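Local structure of octenoyl-CoA reductase/carboxylase (Streptomyces sp., 4A0S) at residues R208-R214 against H361-E367; S235-F240 against A379-A383; I309-G315 against T331-S337. The protein binds NADP and 2-octenoyl-CoA and probably carries out the reductive carboxylation that yields extender units for polyketide biosynthesis. All coordinates share one frame; numbering follows the deposited sequence.

Contact 1: residues R208-R214 against H361-E367; sequences RMLVSDR and HGANHEE. With NAP (NADP nicotinamide-adenine-dinucleotide phosphate), chain F.
At the capping box that starts helix 365-376, the carboxylate of Glu367 is gripped by Arg208 of helix 200-210 and Ser212 in the turn that follows. Arg208, extended from CG to NE, sends NH1 to Glu367 OE1 in a 2.7 Å salt bridge. The oxygen is met on its syn side but tilted out of the carboxylate plane, and guanidinium and carboxylate planes stand almost perpendicular, 87° apart. Glu367 OE1 turns its anti lone pair to the backbone N of Asn364, so two donors hold this oxygen. In return Glu367 N gives a 2.6 Å bond to Asn364 OD1, the N-cap bond that completes the box. The other oxygen, OE2, takes a very short 2.5 Å bond from Ser212 OG. That hydroxyl also closes an ST turn by accepting from Arg214 N at 3.0 Å. Arg214 CB lies over the centre of one face of the Arg208 guanidinium. Asp154 forms salt bridges with both arginines and accepts from Asn364 ND2, and Arg214 NH2 reaches Gly153 O of a second subunit. Upstream of the cap, Gly362 and His361 enter the NADP pocket of this dehydrogenase-like fold. His361 ND1 donates to the carboxamide oxygen O7N of NADP at 2.9 Å, close to the plane of the imidazole, and Trp351 of a third subunit meets the same ring.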
loop_
_atom_site.group_PDB
_atom_site.type_symbol
_atom_site.label_atom_id
_atom_site.label_comp_id
_atom_site.label_asym_id
_atom_site.label_seq_id
_atom_site.Cartn_x
_atom_site.Cartn_y
_atom_site.Cartn_z
ATOM N N ARG A 208 -4.672 -8.371 -12.794
ATOM C CA ARG A 208 -4.964 -7.168 -12.018
ATOM C C ARG A 208 -5.625 -7.547 -10.690
ATOM O O ARG A 208 -5.236 -7.075 -9.637
ATOM C CB ARG A 208 -5.882 -6.218 -12.787
ATOM C CG ARG A 208 -6.165 -4.961 -11.981
ATOM C CD ARG A 208 -6.974 -3.927 -12.732
ATOM N NE ARG A 208 -7.220 -2.781 -11.872
ATOM C CZ ARG A 208 -6.509 -1.651 -11.899
ATOM N NH1 ARG A 208 -5.483 -1.506 -12.734
ATOM N NH2 ARG A 208 -6.814 -0.659 -11.076
ATOM N N MET A 209 -6.628 -8.414 -10.775
ATOM C CA MET A 209 -7.387 -8.855 -9.617
ATOM C C MET A 209 -6.543 -9.538 -8.561
ATOM O O MET A 209 -6.836 -9.417 -7.394
ATOM C CB MET A 209 -8.472 -9.823 -10.085
ATOM C CG MET A 209 -9.530 -9.114 -10.918
ATOM S SD MET A 209 -10.718 -10.261 -11.587
ATOM C CE MET A 209 -11.618 -10.711 -10.096
ATOM N N LEU A 210 -5.512 -10.265 -8.974
ATOM C CA LEU A 210 -4.840 -11.171 -8.046
ATOM C C LEU A 210 -3.383 -10.874 -7.852
ATOM O O LEU A 210 -2.875 -11.051 -6.764
ATOM C CB LEU A 210 -4.964 -12.622 -8.510
ATOM C CG LEU A 210 -6.377 -13.184 -8.546
ATOM C CD1 LEU A 210 -6.334 -14.542 -9.238
ATOM C CD2 LEU A 210 -6.931 -13.308 -7.116
ATOM N N VAL A 211 -2.702 -10.478 -8.923
ATOM C CA VAL A 211 -1.262 -10.354 -8.825
ATOM C C VAL A 211 -0.881 -8.922 -8.537
ATOM O O VAL A 211 -0.024 -8.653 -7.696
ATOM C CB VAL A 211 -0.544 -10.864 -10.093
ATOM C CG1 VAL A 211 0.991 -10.674 -9.963
ATOM C CG2 VAL A 211 -0.903 -12.335 -10.360
ATOM N N SER A 212 -1.522 -8.016 -9.269
ATOM C CA SER A 212 -1.171 -6.611 -9.265
ATOM C C SER A 212 -1.376 -5.972 -7.912
ATOM O O SER A 212 -2.279 -6.355 -7.163
ATOM C CB SER A 212 -2.035 -5.859 -10.270
ATOM O OG SER A 212 -1.646 -4.502 -10.288
ATOM N N ASP A 213 -0.569 -4.951 -7.620
ATOM C CA ASP A 213 -0.833 -4.153 -6.432
ATOM C C ASP A 213 -2.105 -3.322 -6.598
ATOM O O ASP A 213 -2.531 -2.663 -5.677
ATOM C CB ASP A 213 0.365 -3.296 -6.015
ATOM C CG ASP A 213 0.677 -2.167 -6.986
ATOM O OD1 ASP A 213 -0.018 -2.002 -8.014
ATOM O OD2 ASP A 213 1.659 -1.432 -6.692
ATOM N N ARG A 214 -2.732 -3.402 -7.766
ATOM C CA ARG A 214 -4.010 -2.713 -7.990
ATOM C C ARG A 214 -5.243 -3.571 -7.679
ATOM O O ARG A 214 -6.365 -3.082 -7.694
ATOM C CB ARG A 214 -4.097 -2.170 -9.424
ATOM C CG ARG A 214 -2.872 -1.395 -9.863
ATOM C CD ARG A 214 -2.585 -0.233 -8.928
ATOM N NE ARG A 214 -1.245 0.275 -9.178
ATOM C CZ ARG A 214 -0.964 1.318 -9.950
ATOM N NH1 ARG A 214 -1.943 1.990 -10.530
ATOM N NH2 ARG A 214 0.298 1.709 -10.117
ATOM N N HIS A 361 -11.302 -4.102 -12.938
ATOM C CA HIS A 361 -11.767 -4.024 -14.294
ATOM C C HIS A 361 -10.550 -4.039 -15.172
ATOM O O HIS A 361 -9.607 -3.311 -14.909
ATOM C CB HIS A 361 -12.543 -2.725 -14.508
ATOM C CG HIS A 361 -13.241 -2.648 -15.828
ATOM N ND1 HIS A 361 -14.039 -3.664 -16.305
ATOM C CD2 HIS A 361 -13.301 -1.655 -16.747
ATOM C CE1 HIS A 361 -14.555 -3.303 -17.469
ATOM N NE2 HIS A 361 -14.126 -2.087 -17.754
ATOM N N GLY A 362 -10.571 -4.906 -16.179
ATOM C CA GLY A 362 -9.474 -5.054 -17.113
ATOM C C GLY A 362 -8.124 -5.073 -16.435
ATOM O O GLY A 362 -7.939 -5.672 -15.365
ATOM N N ALA A 363 -7.194 -4.375 -17.060
ATOM C CA ALA A 363 -5.837 -4.249 -16.565
ATOM C C ALA A 363 -5.243 -3.112 -17.336
ATOM O O ALA A 363 -5.560 -2.924 -18.509
ATOM C CB ALA A 363 -5.058 -5.504 -16.812
ATOM N N ASN A 364 -4.386 -2.344 -16.679
ATOM C CA ASN A 364 -3.748 -1.259 -17.364
ATOM C C ASN A 364 -2.592 -1.837 -18.137
ATOM O O ASN A 364 -2.243 -3.006 -17.988
ATOM C CB ASN A 364 -3.262 -0.165 -16.387
ATOM C CG ASN A 364 -2.228 -0.680 -15.412
ATOM O OD1 ASN A 364 -1.281 -1.386 -15.796
ATOM N ND2 ASN A 364 -2.415 -0.355 -14.131
ATOM N N HIS A 365 -1.992 -0.992 -18.953
ATOM C CA HIS A 365 -0.932 -1.408 -19.838
ATOM C C HIS A 365 0.245 -2.015 -19.070
ATOM O O HIS A 365 0.887 -2.940 -19.547
ATOM C CB HIS A 365 -0.488 -0.176 -20.612
ATOM C CG HIS A 365 0.254 -0.461 -21.861
ATOM N ND1 HIS A 365 0.055 -1.594 -22.618
ATOM C CD2 HIS A 365 1.171 0.280 -22.519
ATOM C CE1 HIS A 365 0.832 -1.541 -23.685
ATOM N NE2 HIS A 365 1.522 -0.416 -23.644
ATOM N N GLU A 366 0.531 -1.483 -17.890
ATOM C CA GLU A 366 1.608 -2.036 -17.073
ATOM C C GLU A 366 1.273 -3.457 -16.633
ATOM O O GLU A 366 2.087 -4.366 -16.748
ATOM C CB GLU A 366 1.925 -1.155 -15.858
ATOM C CG GLU A 366 3.019 -1.771 -15.000
ATOM C CD GLU A 366 3.409 -0.942 -13.826
ATOM O OE1 GLU A 366 2.534 -0.642 -12.979
ATOM O OE2 GLU A 366 4.610 -0.614 -13.730
ATOM N N GLU A 367 0.061 -3.641 -16.152
ATOM C CA GLU A 367 -0.378 -4.954 -15.693
ATOM C C GLU A 367 -0.404 -5.954 -16.822
ATOM O O GLU A 367 -0.144 -7.132 -16.632
ATOM C CB GLU A 367 -1.759 -4.854 -15.062
ATOM C CG GLU A 367 -1.691 -4.120 -13.783
ATOM C CD GLU A 367 -3.031 -3.683 -13.292
ATOM O OE1 GLU A 367 -3.884 -3.261 -14.102
ATOM O OE2 GLU A 367 -3.217 -3.780 -12.075
HETATM P PA NAP F . -16.476 -17.602 -19.013
HETATM O O1A NAP F . -15.190 -18.074 -19.788
HETATM O O2A NAP F . -17.798 -17.987 -19.606
HETATM O O5B NAP F . -16.367 -18.217 -17.607
HETATM C C5B NAP F . -17.340 -17.825 -16.660
HETATM C C4B NAP F . -17.436 -18.953 -15.645
HETATM O O4B NAP F . -18.392 -18.511 -14.671
HETATM C C3B NAP F . -17.970 -20.270 -16.248
HETATM O O3B NAP F . -16.897 -21.187 -16.179
HETATM C C2B NAP F . -19.010 -20.751 -15.248
HETATM O O2B NAP F . -18.432 -21.542 -14.211
HETATM C C1B NAP F . -19.516 -19.500 -14.624
HETATM N N9A NAP F . -20.609 -18.970 -15.478
HETATM C C8A NAP F . -20.763 -19.047 -16.810
HETATM N N7A NAP F . -21.873 -18.400 -17.188
HETATM C C5A NAP F . -22.409 -17.918 -16.076
HETATM C C6A NAP F . -23.555 -17.200 -15.839
HETATM N N6A NAP F . -24.331 -16.835 -16.859
HETATM N N1A NAP F . -23.832 -16.860 -14.590
HETATM C C2A NAP F . -23.032 -17.193 -13.581
HETATM N N3A NAP F . -21.939 -17.903 -13.759
HETATM C C4A NAP F . -21.615 -18.267 -15.003
HETATM O O3 NAP F . -16.456 -16.014 -18.811
HETATM P PN NAP F . -15.187 -15.208 -18.245
HETATM O O1N NAP F . -14.450 -14.783 -19.564
HETATM O O2N NAP F . -14.405 -15.946 -17.189
HETATM O O5D NAP F . -15.981 -13.945 -17.677
HETATM C C5D NAP F . -16.739 -14.188 -16.496
HETATM C C4D NAP F . -17.354 -12.864 -16.142
HETATM O O4D NAP F . -16.235 -11.927 -15.964
HETATM C C3D NAP F . -18.205 -12.272 -17.266
HETATM O O3D NAP F . -19.311 -11.673 -16.559
HETATM C C2D NAP F . -17.316 -11.221 -17.896
HETATM O O2D NAP F . -18.089 -10.150 -18.487
HETATM C C1D NAP F . -16.656 -10.704 -16.632
HETATM N N1N NAP F . -15.353 -10.221 -17.021
HETATM C C2N NAP F . -14.997 -8.965 -16.578
HETATM C C3N NAP F . -13.756 -8.531 -16.949
HETATM C C7N NAP F . -13.383 -7.177 -16.485
HETATM O O7N NAP F . -14.099 -6.528 -15.716
HETATM N N7N NAP F . -12.265 -6.758 -17.014
HETATM C C4N NAP F . -12.887 -9.302 -17.727
HETATM C C5N NAP F . -13.226 -10.570 -18.165
HETATM C C6N NAP F . -14.478 -11.037 -17.799
HETATM P P2B NAP F . -19.476 -22.424 -13.362
HETATM O O1X NAP F . -18.368 -23.427 -12.712
HETATM O O2X NAP F . -20.176 -21.538 -12.213
HETATM O O3X NAP F . -20.360 -22.989 -14.447
#

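Contact 2: residues S235-F240 against A379-A383; sequences SYAIQF and AVVPA
With CG set anti to its carbonyl carbon (chi1 -65°) and the chain extended beyond it (chi2 -167°), Gln239 carries its amide from helix 232-243 to the backbone of Val381. There the amide acts at both ends, in the manner of a neighbouring strand: NE2 donates to Val381 O at 2.7 Å in a nearly straight bond, and OE1 accepts from Val381 N at 2.8 Å. Val381 O lies close to the amide plane. The paired bonds fix the rotation of the amide, and NE2 makes a second, longer bond back to Ser235 O, one turn earlier in its own helix. A water, modelled unusually close to Gln239 OE1, links it to Ala379 O.

Tyr236 reaches the same loop farther along. Its OH accepts from Ala383 N at 3.0 Å and is also hydrogen-bonded to Ser199 OG, while the methyl of Ala383 sits over one face of the phenol ring as a CH-pi contact, 4.1 Å from CB to the ring centroid. Val381 O and Val380 CG1 lie at the edge of that ring. Ser235 CB meets Ala383 CB at 3.5 Å, flanking the methyl from the helix.

The valine branches divide the remaining apolar work. Val380 CG1 faces the Gln239 chain, whereas CG2 packs on Phe240, 3.7 Å from CE1. Phe240 also meets Tyr207 of helix 200-210 edge-to-face and leans on Thr371 and Leu374 of helix 365-376. Helix 232-243, which begins at NADP-binding Gly232 and Leu233, thus lies against both helices and the loop running from helix 365-376 into strand 384-389.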
loop_
_atom_site.group_PDB
_atom_site.type_symbol
_atom_site.label_atom_id
_atom_site.label_comp_id
_atom_site.label_asym_id
_atom_site.label_seq_id
_atom_site.Cartn_x
_atom_site.Cartn_y
_atom_site.Cartn_z
ATOM N N SER A 235 -9.458 -19.705 -15.436
ATOM C CA SER A 235 -8.364 -20.471 -15.998
ATOM C C SER A 235 -7.047 -19.748 -15.874
ATOM O O SER A 235 -5.994 -20.382 -15.824
ATOM C CB SER A 235 -8.634 -20.802 -17.455
ATOM O OG SER A 235 -9.694 -21.739 -17.537
ATOM N N TYR A 236 -7.092 -18.429 -15.835
ATOM C CA TYR A 236 -5.863 -17.668 -15.580
ATOM C C TYR A 236 -5.646 -17.387 -14.122
ATOM O O TYR A 236 -4.509 -17.447 -13.651
ATOM C CB TYR A 236 -5.837 -16.381 -16.383
ATOM C CG TYR A 236 -5.729 -16.678 -17.847
ATOM C CD1 TYR A 236 -4.568 -17.248 -18.376
ATOM C CD2 TYR A 236 -6.790 -16.412 -18.710
ATOM C CE1 TYR A 236 -4.466 -17.543 -19.746
ATOM C CE2 TYR A 236 -6.705 -16.702 -20.070
ATOM C CZ TYR A 236 -5.546 -17.269 -20.574
ATOM O OH TYR A 236 -5.450 -17.547 -21.911
ATOM N N ALA A 237 -6.732 -17.087 -13.418
ATOM C CA ALA A 237 -6.676 -16.869 -11.979
ATOM C C ALA A 237 -5.968 -18.052 -11.339
ATOM O O ALA A 237 -5.047 -17.878 -10.543
ATOM C CB ALA A 237 -8.073 -16.701 -11.413
ATOM N N ILE A 238 -6.372 -19.258 -11.722
ATOM C CA ILE A 238 -5.721 -20.470 -11.208
ATOM C C ILE A 238 -4.210 -20.420 -11.402
ATOM O O ILE A 238 -3.444 -20.745 -10.499
ATOM C CB ILE A 238 -6.277 -21.744 -11.890
ATOM C CG1 ILE A 238 -7.667 -22.050 -11.353
ATOM C CG2 ILE A 238 -5.317 -22.936 -11.696
ATOM C CD1 ILE A 238 -8.501 -22.908 -12.293
ATOM N N GLN A 239 -3.788 -20.009 -12.587
ATOM C CA GLN A 239 -2.378 -20.017 -12.912
ATOM C C GLN A 239 -1.611 -18.964 -12.145
ATOM O O GLN A 239 -0.509 -19.228 -11.662
ATOM C CB GLN A 239 -2.199 -19.827 -14.394
ATOM C CG GLN A 239 -2.764 -20.973 -15.183
ATOM C CD GLN A 239 -2.292 -20.893 -16.584
ATOM O OE1 GLN A 239 -1.106 -21.069 -16.851
ATOM N NE2 GLN A 239 -3.188 -20.532 -17.483
ATOM N N PHE A 240 -2.192 -17.780 -12.022
ATOM C CA PHE A 240 -1.558 -16.729 -11.244
ATOM C C PHE A 240 -1.474 -17.128 -9.773
ATOM O O PHE A 240 -0.464 -16.868 -9.123
ATOM C CB PHE A 240 -2.299 -15.420 -11.387
ATOM C CG PHE A 240 -2.228 -14.857 -12.759
ATOM C CD1 PHE A 240 -1.019 -14.825 -13.452
ATOM C CD2 PHE A 240 -3.368 -14.373 -13.376
ATOM C CE1 PHE A 240 -0.958 -14.299 -14.756
ATOM C CE2 PHE A 240 -3.309 -13.859 -14.665
ATOM C CZ PHE A 240 -2.103 -13.813 -15.342
ATOM N N ALA A 379 5.625 -19.253 -17.509
ATOM C CA ALA A 379 5.112 -19.406 -16.164
ATOM C C ALA A 379 3.605 -19.590 -16.200
ATOM O O ALA A 379 3.039 -20.343 -15.417
ATOM C CB ALA A 379 5.462 -18.203 -15.326
ATOM N N VAL A 380 2.972 -18.879 -17.122
ATOM C CA VAL A 380 1.540 -18.918 -17.304
ATOM C C VAL A 380 1.325 -19.280 -18.777
ATOM O O VAL A 380 2.120 -18.894 -19.653
ATOM C CB VAL A 380 0.916 -17.559 -16.920
ATOM C CG1 VAL A 380 -0.533 -17.468 -17.335
ATOM C CG2 VAL A 380 1.044 -17.334 -15.399
ATOM N N VAL A 381 0.277 -20.053 -19.032
ATOM C CA VAL A 381 0.053 -20.616 -20.356
ATOM C C VAL A 381 -1.356 -20.274 -20.803
ATOM O O VAL A 381 -2.225 -20.012 -19.957
ATOM C CB VAL A 381 0.271 -22.141 -20.383
ATOM C CG1 VAL A 381 1.713 -22.498 -19.948
ATOM C CG2 VAL A 381 -0.802 -22.874 -19.537
ATOM N N PRO A 382 -1.579 -20.252 -22.134
ATOM C CA PRO A 382 -2.879 -19.885 -22.682
ATOM C C PRO A 382 -3.881 -20.944 -22.280
ATOM O O PRO A 382 -3.534 -22.117 -22.193
ATOM C CB PRO A 382 -2.647 -19.915 -24.192
ATOM C CG PRO A 382 -1.203 -19.687 -24.349
ATOM C CD PRO A 382 -0.579 -20.414 -23.198
ATOM N N ALA A 383 -5.104 -20.493 -22.029
ATOM C CA ALA A 383 -6.200 -21.315 -21.573
ATOM C C ALA A 383 -7.079 -21.685 -22.767
ATOM O O ALA A 383 -8.260 -21.940 -22.604
ATOM C CB ALA A 383 -7.006 -20.556 -20.546
HETATM O O HOH W 1 0.530 -22.083 -15.384
#

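Contact 3: residues I309-G315 against T331-S337; sequences IVFEHTG and TVVTCGS. With NAP (NADP nicotinamide-adenine-dinucleotide phosphate), chain F.
Glu312 OE1 offers its syn lone pair to Gly315 N at 3.2 Å and takes a weak bond from His313 N besides. A water donates to Glu312 OE1 at 2.7 Å. The same water donates to Gly336 O and accepts from Thr334 OG1, which is also hydrogen-bonded to Asn347 ND2 of a third subunit, and so bridges the ends of the two strands. Bent at chi2 (-77°), the Glu312 side chain runs alongside Val332, CG to CG1 3.6 Å, and its OE2 is held by Ser322 and Thr318 of helix 316-325. Replacing Glu312 by alanine is likely to strip Gly315 N of its acceptor, cost the water one of its bonds, leave Ser322 and Thr318 without their carboxylate partner, and open a gap beside Val332.

Strands 309-312 and 331-334 are parallel neighbours within the Rossmann sheet, joined through helix 316-325 in a beta-alpha-beta crossover. Val310 N donates to Thr331 O, Val333 N to Val310 O and Glu312 N to Val333 O, the last at 2.7 Å; a weak bond from Cys335 N to Glu312 O follows. On the face away from Glu312, Val333 CG1 packs on Ile309 CG2 at 3.7 Å and approaches the ring of Phe311.

Beyond the strands both segments come up to NADP. His313 CB lies 3.9 Å from Cys335 SG, and its ND1 comes 3.5 Å from NADP C5D, while NE2 is tied to Trp227 O. At Gly336 a side chain would strike the nicotinamide ribose. The buried carboxylate, surrounded by N-H groups, hydroxyls and a water, is thus likely to be stabilised as an anion while it shapes the turn that carries His313 and Thr314 to the cofactor.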
loop_
_atom_site.group_PDB
_atom_site.type_symbol
_atom_site.label_atom_id
_atom_site.label_comp_id
_atom_site.label_asym_id
_atom_site.label_seq_id
_atom_site.Cartn_x
_atom_site.Cartn_y
_atom_site.Cartn_z
ATOM N N ILE A 309 -8.316 -14.576 -0.469
ATOM C CA ILE A 309 -8.873 -13.798 -1.564
ATOM C C ILE A 309 -9.947 -14.647 -2.200
ATOM O O ILE A 309 -9.735 -15.834 -2.454
ATOM C CB ILE A 309 -7.814 -13.447 -2.627
ATOM C CG1 ILE A 309 -6.694 -12.585 -2.039
ATOM C CG2 ILE A 309 -8.447 -12.714 -3.834
ATOM C CD1 ILE A 309 -5.432 -12.639 -2.885
ATOM N N VAL A 310 -11.094 -14.031 -2.445
ATOM C CA VAL A 310 -12.132 -14.668 -3.206
ATOM C C VAL A 310 -12.173 -13.948 -4.531
ATOM O O VAL A 310 -12.322 -12.729 -4.600
ATOM C CB VAL A 310 -13.493 -14.574 -2.524
ATOM C CG1 VAL A 310 -14.534 -15.272 -3.359
ATOM C CG2 VAL A 310 -13.406 -15.157 -1.124
ATOM N N PHE A 311 -12.052 -14.738 -5.580
ATOM C CA PHE A 311 -11.995 -14.248 -6.938
ATOM C C PHE A 311 -13.412 -14.330 -7.480
ATOM O O PHE A 311 -13.925 -15.410 -7.782
ATOM C CB PHE A 311 -11.029 -15.123 -7.726
ATOM C CG PHE A 311 -10.773 -14.656 -9.126
ATOM C CD1 PHE A 311 -11.567 -15.100 -10.174
ATOM C CD2 PHE A 311 -9.718 -13.801 -9.398
ATOM C CE1 PHE A 311 -11.326 -14.674 -11.484
ATOM C CE2 PHE A 311 -9.453 -13.385 -10.696
ATOM C CZ PHE A 311 -10.274 -13.816 -11.743
ATOM N N GLU A 312 -14.062 -13.171 -7.526
ATOM C CA GLU A 312 -15.440 -13.057 -7.951
ATOM C C GLU A 312 -15.622 -12.588 -9.378
ATOM O O GLU A 312 -14.786 -11.883 -9.934
ATOM C CB GLU A 312 -16.179 -12.095 -7.029
ATOM C CG GLU A 312 -16.951 -12.788 -5.979
ATOM C CD GLU A 312 -18.237 -13.370 -6.517
ATOM O OE1 GLU A 312 -18.610 -13.047 -7.654
ATOM O OE2 GLU A 312 -18.881 -14.133 -5.790
ATOM N N HIS A 313 -16.747 -12.981 -9.961
ATOM C CA HIS A 313 -17.171 -12.491 -11.266
ATOM C C HIS A 313 -18.490 -13.162 -11.612
ATOM O O HIS A 313 -19.198 -12.730 -12.504
ATOM C CB HIS A 313 -16.139 -12.812 -12.326
ATOM C CG HIS A 313 -15.776 -14.257 -12.381
ATOM N ND1 HIS A 313 -16.432 -15.161 -13.190
ATOM C CD2 HIS A 313 -14.811 -14.955 -11.736
ATOM C CE1 HIS A 313 -15.882 -16.354 -13.041
ATOM N NE2 HIS A 313 -14.901 -16.254 -12.163
ATOM N N THR A 314 -18.798 -14.225 -10.876
ATOM C CA THR A 314 -20.014 -14.991 -11.085
ATOM C C THR A 314 -21.219 -14.190 -10.661
ATOM O O THR A 314 -22.296 -14.398 -11.190
ATOM C CB THR A 314 -19.986 -16.314 -10.324
ATOM O OG1 THR A 314 -19.201 -16.167 -9.133
ATOM C CG2 THR A 314 -19.375 -17.387 -11.200
ATOM N N GLY A 315 -21.035 -13.302 -9.688
ATOM C CA GLY A 315 -22.014 -12.249 -9.412
ATOM C C GLY A 315 -22.918 -12.464 -8.222
ATOM O O GLY A 315 -22.515 -13.066 -7.230
ATOM N N THR A 331 -10.134 -10.405 1.100
ATOM C CA THR A 331 -10.535 -9.550 0.001
ATOM C C THR A 331 -11.367 -10.350 -0.977
ATOM O O THR A 331 -10.964 -11.415 -1.417
ATOM C CB THR A 331 -9.304 -8.986 -0.713
ATOM O OG1 THR A 331 -8.551 -8.193 0.215
ATOM C CG2 THR A 331 -9.719 -8.112 -1.907
ATOM N N VAL A 332 -12.563 -9.852 -1.246
ATOM C CA VAL A 332 -13.332 -10.314 -2.363
ATOM C C VAL A 332 -12.961 -9.352 -3.489
ATOM O O VAL A 332 -13.180 -8.152 -3.376
ATOM C CB VAL A 332 -14.838 -10.233 -2.088
ATOM C CG1 VAL A 332 -15.607 -10.672 -3.327
ATOM C CG2 VAL A 332 -15.207 -11.071 -0.884
ATOM N N VAL A 333 -12.364 -9.872 -4.542
ATOM C CA VAL A 333 -12.045 -9.048 -5.688
ATOM C C VAL A 333 -12.993 -9.457 -6.793
ATOM O O VAL A 333 -13.127 -10.643 -7.089
ATOM C CB VAL A 333 -10.548 -9.129 -6.091
ATOM C CG1 VAL A 333 -10.109 -10.579 -6.424
ATOM C CG2 VAL A 333 -10.230 -8.156 -7.230
ATOM N N THR A 334 -13.682 -8.478 -7.371
ATOM C CA THR A 334 -14.719 -8.776 -8.346
ATOM C C THR A 334 -14.552 -7.954 -9.606
ATOM O O THR A 334 -14.248 -6.755 -9.536
ATOM C CB THR A 334 -16.135 -8.508 -7.782
ATOM O OG1 THR A 334 -17.106 -8.752 -8.808
ATOM C CG2 THR A 334 -16.264 -7.065 -7.273
ATOM N N CYS A 335 -14.765 -8.597 -10.748
ATOM C CA CYS A 335 -14.683 -7.902 -12.033
ATOM C C CYS A 335 -15.905 -8.163 -12.877
ATOM O O CYS A 335 -15.925 -7.873 -14.077
ATOM C CB CYS A 335 -13.457 -8.374 -12.809
ATOM S SG CYS A 335 -13.546 -10.105 -13.338
ATOM N N GLY A 336 -16.949 -8.692 -12.258
ATOM C CA GLY A 336 -18.089 -9.079 -13.059
ATOM C C GLY A 336 -19.217 -9.583 -12.213
ATOM O O GLY A 336 -19.093 -9.710 -11.002
ATOM N N SER A 337 -20.325 -9.854 -12.885
ATOM C CA SER A 337 -21.534 -10.286 -12.233
ATOM C C SER A 337 -22.340 -11.101 -13.231
ATOM O O SER A 337 -23.442 -10.714 -13.590
ATOM C CB SER A 337 -22.336 -9.071 -11.783
ATOM O OG SER A 337 -21.709 -8.411 -10.719
HETATM P PA NAP F . -16.476 -17.602 -19.013
HETATM O O1A NAP F . -15.190 -18.074 -19.788
HETATM O O2A NAP F . -17.798 -17.987 -19.606
HETATM O O5B NAP F . -16.367 -18.217 -17.607
HETATM C C5B NAP F . -17.340 -17.825 -16.660
HETATM C C4B NAP F . -17.436 -18.953 -15.645
HETATM O O4B NAP F . -18.392 -18.511 -14.671
HETATM C C3B NAP F . -17.970 -20.270 -16.248
HETATM O O3B NAP F . -16.897 -21.187 -16.179
HETATM C C2B NAP F . -19.010 -20.751 -15.248
HETATM O O2B NAP F . -18.432 -21.542 -14.211
HETATM C C1B NAP F . -19.516 -19.500 -14.624
HETATM N N9A NAP F . -20.609 -18.970 -15.478
HETATM C C8A NAP F . -20.763 -19.047 -16.810
HETATM N N7A NAP F . -21.873 -18.400 -17.188
HETATM C C5A NAP F . -22.409 -17.918 -16.076
HETATM C C6A NAP F . -23.555 -17.200 -15.839
HETATM N N6A NAP F . -24.331 -16.835 -16.859
HETATM N N1A NAP F . -23.832 -16.860 -14.590
HETATM C C2A NAP F . -23.032 -17.193 -13.581
HETATM N N3A NAP F . -21.939 -17.903 -13.759
HETATM C C4A NAP F . -21.615 -18.267 -15.003
HETATM O O3 NAP F . -16.456 -16.014 -18.811
HETATM P PN NAP F . -15.187 -15.208 -18.245
HETATM O O1N NAP F . -14.450 -14.783 -19.564
HETATM O O2N NAP F . -14.405 -15.946 -17.189
HETATM O O5D NAP F . -15.981 -13.945 -17.677
HETATM C C5D NAP F . -16.739 -14.188 -16.496
HETATM C C4D NAP F . -17.354 -12.864 -16.142
HETATM O O4D NAP F . -16.235 -11.927 -15.964
HETATM C C3D NAP F . -18.205 -12.272 -17.266
HETATM O O3D NAP F . -19.311 -11.673 -16.559
HETATM C C2D NAP F . -17.316 -11.221 -17.896
HETATM O O2D NAP F . -18.089 -10.150 -18.487
HETATM C C1D NAP F . -16.656 -10.704 -16.632
HETATM N N1N NAP F . -15.353 -10.221 -17.021
HETATM C C2N NAP F . -14.997 -8.965 -16.578
HETATM C C3N NAP F . -13.756 -8.531 -16.949
HETATM C C7N NAP F . -13.383 -7.177 -16.485
HETATM O O7N NAP F . -14.099 -6.528 -15.716
HETATM N N7N NAP F . -12.265 -6.758 -17.014
HETATM C C4N NAP F . -12.887 -9.302 -17.727
HETATM C C5N NAP F . -13.226 -10.570 -18.165
HETATM C C6N NAP F . -14.478 -11.037 -17.799
HETATM P P2B NAP F . -19.476 -22.424 -13.362
HETATM O O1X NAP F . -18.368 -23.427 -12.712
HETATM O O2X NAP F . -20.176 -21.538 -12.213
HETATM O O3X NAP F . -20.360 -22.989 -14.447
HETATM O O HOH W 2 -18.913 -10.458 -8.510
#

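In the fold
From the N terminus, helix 200-210 and the turn after it supply the first half of contact 1, and helix 232-243 the first half of contact 2. The parallel strands of contact 3 follow, closing a short beta-alpha-beta loop nested inside both longer ones. Residues 361-367 then close contact 1 and residues 379-383 contact 2, so these two loops cross. Contacts 1 and 2 meet where Leu210 packs on Ala237 and Val211 on Phe240. Met209 reaches Cys335, and Phe311 touches both Leu210 and Ala237, joining contact 3 to the two helices. Contacts 1 and 3 both reach NADP, while contact 2 ties helix 232-243 to the loop leading into strand 384-389.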